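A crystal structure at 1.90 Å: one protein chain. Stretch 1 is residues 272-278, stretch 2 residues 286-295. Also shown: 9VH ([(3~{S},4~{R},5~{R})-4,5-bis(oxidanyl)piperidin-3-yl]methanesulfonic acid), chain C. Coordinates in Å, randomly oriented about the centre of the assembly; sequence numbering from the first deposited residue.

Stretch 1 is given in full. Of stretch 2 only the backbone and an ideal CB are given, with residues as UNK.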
ATOM      1  N   CYS A 272     -24.733 -24.619 -18.296  1.00 27.91           N
ATOM      2  CA  CYS A 272     -24.601 -25.310 -17.012  1.00 26.57           C
ATOM      3  C   CYS A 272     -23.123 -25.463 -16.710  1.00 25.55           C
ATOM      4  O   CYS A 272     -22.487 -26.420 -17.161  1.00 25.09           O
ATOM      5  CB  CYS A 272     -25.284 -26.675 -17.023  1.00 28.42           C
ATOM      6  SG  CYS A 272     -27.044 -26.603 -17.297  1.00 27.65           S
ATOM      7  N   GLN A 273     -22.574 -24.539 -15.916  1.00 23.52           N
ATOM      8  CA  GLN A 273     -21.151 -24.635 -15.618  1.00 25.69           C
ATOM      9  C   GLN A 273     -20.817 -25.860 -14.782  1.00 25.65           C
ATOM     10  O   GLN A 273     -19.665 -26.306 -14.799  1.00 26.24           O
ATOM     11  CB  GLN A 273     -20.655 -23.370 -14.906  1.00 24.92           C
ATOM     12  CG  GLN A 273     -21.248 -23.123 -13.524  1.00 23.69           C
ATOM     13  CD  GLN A 273     -20.456 -22.062 -12.746  1.00 28.86           C
ATOM     14  OE1 GLN A 273     -19.619 -21.353 -13.316  1.00 27.91           O
ATOM     15  NE2 GLN A 273     -20.719 -21.954 -11.455  1.00 27.76           N
ATOM     16  N   ASP A 274     -21.790 -26.417 -14.053  1.00 24.72           N
ATOM     17  CA  ASP A 274     -21.569 -27.635 -13.277  1.00 24.71           C
ATOM     18  C   ASP A 274     -21.866 -28.898 -14.088  1.00 25.98           C
ATOM     19  O   ASP A 274     -22.101 -29.962 -13.502  1.00 24.95           O
ATOM     20  CB  ASP A 274     -22.400 -27.617 -11.983  1.00 24.14           C
ATOM     21  CG  ASP A 274     -23.900 -27.733 -12.233  1.00 26.21           C
ATOM     22  OD1 ASP A 274     -24.332 -27.585 -13.396  1.00 26.60           O
ATOM     23  OD2 ASP A 274     -24.661 -27.974 -11.264  1.00 26.77           O
ATOM     24  N   TRP A 275     -21.849 -28.798 -15.421  1.00 24.57           N
ATOM     25  CA  TRP A 275     -22.020 -29.976 -16.267  1.00 24.83           C
ATOM     26  C   TRP A 275     -21.075 -31.094 -15.846  1.00 25.40           C
ATOM     27  O   TRP A 275     -21.389 -32.280 -16.018  1.00 28.33           O
ATOM     28  CB  TRP A 275     -21.786 -29.604 -17.747  1.00 22.23           C
ATOM     29  CG  TRP A 275     -20.316 -29.454 -18.064  1.00 26.97           C
ATOM     30  CD1 TRP A 275     -19.482 -28.452 -17.643  1.00 29.93           C
ATOM     31  CD2 TRP A 275     -19.496 -30.358 -18.834  1.00 25.40           C
ATOM     32  NE1 TRP A 275     -18.201 -28.673 -18.105  1.00 30.06           N
ATOM     33  CE2 TRP A 275     -18.184 -29.839 -18.829  1.00 25.04           C
ATOM     34  CE3 TRP A 275     -19.749 -31.553 -19.530  1.00 27.02           C
ATOM     35  CZ2 TRP A 275     -17.126 -30.470 -19.503  1.00 29.88           C
ATOM     36  CZ3 TRP A 275     -18.697 -32.184 -20.188  1.00 27.41           C
ATOM     37  CH2 TRP A 275     -17.404 -31.638 -20.173  1.00 27.21           C
ATOM     38  N   CYS A 276     -19.922 -30.741 -15.279  1.00 24.26           N
ATOM     39  CA  CYS A 276     -18.917 -31.704 -14.853  1.00 25.71           C
ATOM     40  C   CYS A 276     -18.872 -31.906 -13.335  1.00 29.36           C
ATOM     41  O   CYS A 276     -17.901 -32.484 -12.826  1.00 28.82           O
ATOM     42  CB  CYS A 276     -17.546 -31.258 -15.360  1.00 29.62           C
ATOM     43  SG  CYS A 276     -17.166 -29.523 -14.909  1.00 30.71           S
ATOM     44  N   GLY A 277     -19.879 -31.446 -12.602  1.00 27.76           N
ATOM     45  CA  GLY A 277     -19.954 -31.645 -11.167  1.00 25.14           C
ATOM     46  C   GLY A 277     -19.634 -30.380 -10.385  1.00 33.25           C
ATOM     47  O   GLY A 277     -19.127 -29.388 -10.911  1.00 26.11           O
ATOM     48  N   LYS A 278     -19.928 -30.449  -9.084  1.00 29.78           N
ATOM     49  CA  LYS A 278     -19.814 -29.316  -8.179  1.00 29.41           C
ATOM     50  C   LYS A 278     -18.781 -29.590  -7.096  1.00 32.33           C
ATOM     51  O   LYS A 278     -18.419 -30.736  -6.829  1.00 29.56           O
ATOM     52  CB  LYS A 278     -21.160 -29.006  -7.516  1.00 34.77           C
ATOM     53  CG  LYS A 278     -21.643 -30.090  -6.557  1.00 40.51           C
ATOM     54  CD  LYS A 278     -22.900 -29.649  -5.831  1.00 44.08           C
ATOM     55  CE  LYS A 278     -23.372 -30.700  -4.838  1.00 42.42           C
ATOM     56  NZ  LYS A 278     -23.819 -31.936  -5.536  1.00 49.10           N
ATOM     57  N   UNK A 286     -18.688 -23.999  -6.020  1.00 27.07           N
ATOM     58  CA  UNK A 286     -17.773 -24.024  -7.147  1.00 23.35           C
ATOM     59  C   UNK A 286     -17.976 -25.325  -7.934  1.00 28.62           C
ATOM     60  O   UNK A 286     -19.030 -25.977  -7.827  1.00 25.79           O
ATOM     61  CB  UNK A 286     -16.325 -23.890  -6.673  1.00 23.35           C
ATOM     62  N   UNK A 287     -16.979 -25.687  -8.734  1.00 29.67           N
ATOM     63  CA  UNK A 287     -17.084 -26.740  -9.730  1.00 26.34           C
ATOM     64  C   UNK A 287     -16.034 -27.810  -9.480  1.00 27.22           C
ATOM     65  O   UNK A 287     -14.975 -27.541  -8.909  1.00 28.17           O
ATOM     66  CB  UNK A 287     -16.937 -26.166 -11.140  1.00 26.34           C
ATOM     67  N   UNK A 288     -16.309 -29.013  -9.977  1.00 25.98           N
ATOM     68  CA  UNK A 288     -15.332 -30.100  -9.964  1.00 31.29           C
ATOM     69  C   UNK A 288     -14.497 -30.025 -11.242  1.00 24.30           C
ATOM     70  O   UNK A 288     -15.037 -30.166 -12.347  1.00 26.95           O
ATOM     71  CB  UNK A 288     -16.021 -31.460  -9.840  1.00 31.29           C
ATOM     72  N   UNK A 289     -13.182 -29.802 -11.102  1.00 27.44           N
ATOM     73  CA  UNK A 289     -12.327 -29.506 -12.265  1.00 26.07           C
ATOM     74  C   UNK A 289     -11.811 -30.810 -12.885  1.00 28.51           C
ATOM     75  O   UNK A 289     -10.648 -31.204 -12.758  1.00 29.05           O
ATOM     76  CB  UNK A 289     -11.154 -28.611 -11.860  1.00 26.07           C
ATOM     77  N   UNK A 290     -12.727 -31.470 -13.587  1.00 26.36           N
ATOM     78  CA  UNK A 290     -12.476 -32.745 -14.256  1.00 31.21           C
ATOM     79  C   UNK A 290     -13.420 -32.770 -15.461  1.00 24.22           C
ATOM     80  O   UNK A 290     -14.610 -33.044 -15.300  1.00 31.25           O
ATOM     81  CB  UNK A 290     -12.697 -33.940 -13.326  1.00 31.21           C
ATOM     82  N   UNK A 291     -12.894 -32.456 -16.650  1.00 29.23           N
ATOM     83  CA  UNK A 291     -13.715 -31.974 -17.771  1.00 26.02           C
ATOM     84  C   UNK A 291     -14.363 -33.111 -18.568  1.00 32.44           C
ATOM     85  O   UNK A 291     -14.177 -33.245 -19.776  1.00 30.07           O
ATOM     86  CB  UNK A 291     -12.858 -31.122 -18.709  1.00 26.02           C
ATOM     87  N   UNK A 292     -15.150 -33.921 -17.854  1.00 26.49           N
ATOM     88  CA  UNK A 292     -16.062 -34.913 -18.410  1.00 29.02           C
ATOM     89  C   UNK A 292     -17.394 -34.740 -17.705  1.00 30.12           C
ATOM     90  O   UNK A 292     -17.426 -34.377 -16.526  1.00 29.56           O
ATOM     91  CB  UNK A 292     -15.524 -36.336 -18.250  1.00 29.02           C
ATOM     92  N   UNK A 293     -18.500 -34.984 -18.415  1.00 31.46           N
ATOM     93  CA  UNK A 293     -19.782 -34.678 -17.795  1.00 31.26           C
ATOM     94  C   UNK A 293     -20.001 -35.588 -16.592  1.00 34.76           C
ATOM     95  O   UNK A 293     -19.456 -36.692 -16.504  1.00 30.58           O
ATOM     96  CB  UNK A 293     -20.924 -34.830 -18.802  1.00 31.26           C
ATOM     97  N   UNK A 294     -20.730 -35.067 -15.615  1.00 29.93           N
ATOM     98  CA  UNK A 294     -20.909 -35.744 -14.338  1.00 31.09           C
ATOM     99  C   UNK A 294     -22.101 -36.683 -14.471  1.00 30.81           C
ATOM    100  O   UNK A 294     -23.241 -36.232 -14.610  1.00 31.35           O
ATOM    101  CB  UNK A 294     -21.112 -34.745 -13.197  1.00 31.09           C
ATOM    102  N   UNK A 295     -21.838 -37.992 -14.433  1.00 34.95           N
ATOM    103  CA  UNK A 295     -22.872 -38.951 -14.797  1.00 37.10           C
ATOM    104  C   UNK A 295     -23.946 -39.092 -13.728  1.00 37.13           C
ATOM    105  O   UNK A 295     -25.042 -39.569 -14.036  1.00 40.06           O
ATOM    106  CB  UNK A 295     -22.240 -40.317 -15.072  1.00 37.10           C
TER
HETATM  107  O1  9VH C 701     -16.121 -21.646  -8.896  1.00 27.86           O
HETATM  108  S1  9VH C 701     -15.316 -22.099 -10.017  1.00 26.85           S
HETATM  109  O2  9VH C 701     -13.975 -21.578  -9.912  1.00 27.71           O
HETATM  110  O3  9VH C 701     -15.395 -23.531 -10.173  1.00 25.35           O
HETATM  111  C1  9VH C 701     -16.079 -21.371 -11.440  1.00 24.09           C
HETATM  112  C2  9VH C 701     -16.010 -19.839 -11.488  1.00 25.00           C
HETATM  113  C3  9VH C 701     -14.588 -19.443 -11.856  1.00 30.34           C
HETATM  114  N1  9VH C 701     -14.357 -18.052 -12.245  1.00 27.13           N
HETATM  115  C4  9VH C 701     -15.298 -17.597 -13.268  1.00 22.44           C
HETATM  116  C5  9VH C 701     -16.727 -17.803 -12.791  1.00 25.66           C
HETATM  117  O4  9VH C 701     -17.607 -17.339 -13.813  1.00 26.17           O
HETATM  118  C6  9VH C 701     -16.984 -19.280 -12.524  1.00 24.40           C
HETATM  119  O5  9VH C 701     -18.326 -19.482 -12.090  1.00 25.73           O

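Position 286 turns its CA-to-CB bond away from stretch 1. The visible attraction is the sulfonate of 9VH, which invites a long cationic or donor side chain. The residue is Arg 286: NH2 donates to 9VH O2 at 2.9 Å and NE to 9VH O1 at 3.2 Å.

Position 287 pairs antiparallel with Lys 278 in a non-hydrogen-bonded register. Its CB points sideways; the apolar surface of Gln 273 CG and Asp 274 CB lies 5.8 and 5.7 Å from the ideal CB, within reach of leucine, isoleucine or methionine. Leu 287 brings its end nearer, CD2 lying 3.8 Å from both Gln 273 CG and Asp 274 CB, and CD1 3.4 Å from Gln 273 O.

At 288 the backbone N donates to Gly 277 O (3.0 Å), a bond that any residue except proline could make. CB points toward stretch 1, 3.8 Å from Gly 277 C, so bulk must bend outward; a flexible polar chain could. Gln 288 leads its end away, and water 2 donates both to its OE1 and to Lys 278 O, each at 2.8 Å.

Position 289 points away, and the ligand sets the demand: a donor long enough to reach the sulfonate. Trp 289 supplies NE1, 3.2 Å from 9VH O3. Position 290 points sideways, with stretch 1 distant from its CB (5.4 Å from the ideal CB to Cys 276 O), so many polar residues would fit; it is Asp 290, and water 1 lies 2.8 Å from both Asp 290 O and Cys 276 O.

At 291, CB is sideways, 4.4 Å from Trp 275 CZ2, with the thiol of Cys 276 within reach of a large apolar or aromatic group. Trp 291 sets its ring edge to that sulfur, with CZ3 3.8 Å from Cys 276 SG.

Position 292 points away and tolerates most polar chains. Lys 292 contributes mainly its backbone O, over one face of the Trp 275 ring and 3.3 Å from Cys 276 CB.

Position 293 places CB sideways, favouring an apolar or aromatic start. Tyr 293 packs CB 3.5 Å from Trp 275 CE3, while its end leads away.

Position 294 donates its backbone N to Trp 275 O at 2.9 Å. CB points toward stretch 1, where a flat ring could lie. His 294 uses the space that Gly 277 leaves: an ideal CB there would sit 2.6 Å from His 294 CD2, a clash.

Position 295 points away; many residues would serve, and it is Lys 295.

Stretch 2 286-295: RLQWDWKYHK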
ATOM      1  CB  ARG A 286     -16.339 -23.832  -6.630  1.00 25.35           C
ATOM      2  CG  ARG A 286     -16.214 -22.654  -5.653  1.00 25.96           C
ATOM      3  CD  ARG A 286     -14.757 -22.307  -5.331  1.00 25.04           C
ATOM      4  NE  ARG A 286     -14.022 -21.928  -6.527  1.00 27.37           N
ATOM      5  CZ  ARG A 286     -12.766 -21.499  -6.541  1.00 26.76           C
ATOM      6  NH1 ARG A 286     -12.089 -21.380  -5.408  1.00 28.98           N
ATOM      7  NH2 ARG A 286     -12.188 -21.178  -7.694  1.00 24.22           N
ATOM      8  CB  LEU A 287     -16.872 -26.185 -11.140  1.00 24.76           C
ATOM      9  CG  LEU A 287     -17.786 -25.037 -11.556  1.00 27.60           C
ATOM     10  CD1 LEU A 287     -17.440 -24.548 -12.971  1.00 23.56           C
ATOM     11  CD2 LEU A 287     -19.211 -25.551 -11.460  1.00 28.39           C
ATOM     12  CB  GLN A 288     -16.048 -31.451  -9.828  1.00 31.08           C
ATOM     13  CG  GLN A 288     -15.168 -32.692  -9.974  1.00 30.08           C
ATOM     14  CD  GLN A 288     -14.122 -32.852  -8.877  1.00 33.32           C
ATOM     15  OE1 GLN A 288     -14.028 -32.050  -7.947  1.00 34.38           O
ATOM     16  NE2 GLN A 288     -13.328 -33.903  -8.988  1.00 33.86           N
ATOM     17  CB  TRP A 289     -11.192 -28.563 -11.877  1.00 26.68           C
ATOM     18  CG  TRP A 289     -11.672 -27.183 -11.466  1.00 25.69           C
ATOM     19  CD1 TRP A 289     -12.971 -26.772 -11.324  1.00 24.66           C
ATOM     20  CD2 TRP A 289     -10.859 -26.048 -11.153  1.00 27.51           C
ATOM     21  NE1 TRP A 289     -13.010 -25.459 -10.929  1.00 26.44           N
ATOM     22  CE2 TRP A 289     -11.729 -24.990 -10.822  1.00 26.81           C
ATOM     23  CE3 TRP A 289      -9.478 -25.819 -11.127  1.00 21.60           C
ATOM     24  CZ2 TRP A 289     -11.269 -23.731 -10.476  1.00 22.55           C
ATOM     25  CZ3 TRP A 289      -9.022 -24.567 -10.773  1.00 25.77           C
ATOM     26  CH2 TRP A 289      -9.918 -23.535 -10.457  1.00 24.97           C
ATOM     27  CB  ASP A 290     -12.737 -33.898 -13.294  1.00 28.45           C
ATOM     28  CG  ASP A 290     -12.262 -35.240 -13.828  1.00 34.96           C
ATOM     29  OD1 ASP A 290     -11.382 -35.269 -14.716  1.00 31.23           O
ATOM     30  OD2 ASP A 290     -12.781 -36.268 -13.343  1.00 34.30           O
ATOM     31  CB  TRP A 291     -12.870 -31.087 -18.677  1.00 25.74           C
ATOM     32  CG  TRP A 291     -11.998 -30.157 -17.889  1.00 27.43           C
ATOM     33  CD1 TRP A 291     -10.633 -30.048 -17.953  1.00 27.12           C
ATOM     34  CD2 TRP A 291     -12.428 -29.238 -16.879  1.00 25.19           C
ATOM     35  NE1 TRP A 291     -10.191 -29.108 -17.047  1.00 27.94           N
ATOM     36  CE2 TRP A 291     -11.274 -28.590 -16.383  1.00 30.05           C
ATOM     37  CE3 TRP A 291     -13.676 -28.888 -16.349  1.00 27.52           C
ATOM     38  CZ2 TRP A 291     -11.333 -27.618 -15.382  1.00 27.19           C
ATOM     39  CZ3 TRP A 291     -13.728 -27.909 -15.356  1.00 26.19           C
ATOM     40  CH2 TRP A 291     -12.569 -27.288 -14.890  1.00 24.57           C
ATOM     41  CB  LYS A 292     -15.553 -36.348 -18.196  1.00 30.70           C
ATOM     42  CG  LYS A 292     -14.103 -36.537 -18.625  1.00 39.06           C
ATOM     43  CD  LYS A 292     -13.717 -38.004 -18.779  1.00 48.30           C
ATOM     44  CE  LYS A 292     -13.586 -38.717 -17.457  1.00 57.34           C
ATOM     45  NZ  LYS A 292     -13.093 -40.112 -17.672  1.00 57.20           N
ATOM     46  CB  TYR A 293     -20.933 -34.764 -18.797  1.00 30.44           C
ATOM     47  CG  TYR A 293     -21.513 -36.130 -19.092  1.00 31.62           C
ATOM     48  CD1 TYR A 293     -21.022 -36.895 -20.141  1.00 34.53           C
ATOM     49  CD2 TYR A 293     -22.600 -36.625 -18.367  1.00 32.10           C
ATOM     50  CE1 TYR A 293     -21.557 -38.134 -20.441  1.00 33.50           C
ATOM     51  CE2 TYR A 293     -23.145 -37.875 -18.659  1.00 33.92           C
ATOM     52  CZ  TYR A 293     -22.615 -38.620 -19.704  1.00 34.61           C
ATOM     53  OH  TYR A 293     -23.136 -39.858 -20.019  1.00 35.93           O
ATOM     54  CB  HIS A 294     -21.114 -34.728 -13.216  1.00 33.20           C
ATOM     55  CG  HIS A 294     -20.924 -35.303 -11.847  1.00 34.63           C
ATOM     56  ND1 HIS A 294     -21.893 -36.056 -11.217  1.00 34.34           N
ATOM     57  CD2 HIS A 294     -19.876 -35.247 -10.994  1.00 37.04           C
ATOM     58  CE1 HIS A 294     -21.448 -36.436 -10.032  1.00 36.97           C
ATOM     59  NE2 HIS A 294     -20.225 -35.961  -9.873  1.00 33.16           N
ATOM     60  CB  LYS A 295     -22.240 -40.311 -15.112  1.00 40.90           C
ATOM     61  CG  LYS A 295     -21.369 -40.279 -16.366  1.00 42.40           C
ATOM     62  CD  LYS A 295     -21.198 -41.650 -17.004  1.00 50.67           C
ATOM     63  CE  LYS A 295     -20.420 -41.544 -18.309  1.00 50.67           C
ATOM     64  NZ  LYS A 295     -20.210 -42.867 -18.954  1.00 56.82           N
TER
HETATM   65  O   HOH W   1     -16.265 -34.637 -13.672  1.00 37.71           O
HETATM   66  O   HOH W   2     -16.112 -32.107  -6.026  1.00 31.80           O
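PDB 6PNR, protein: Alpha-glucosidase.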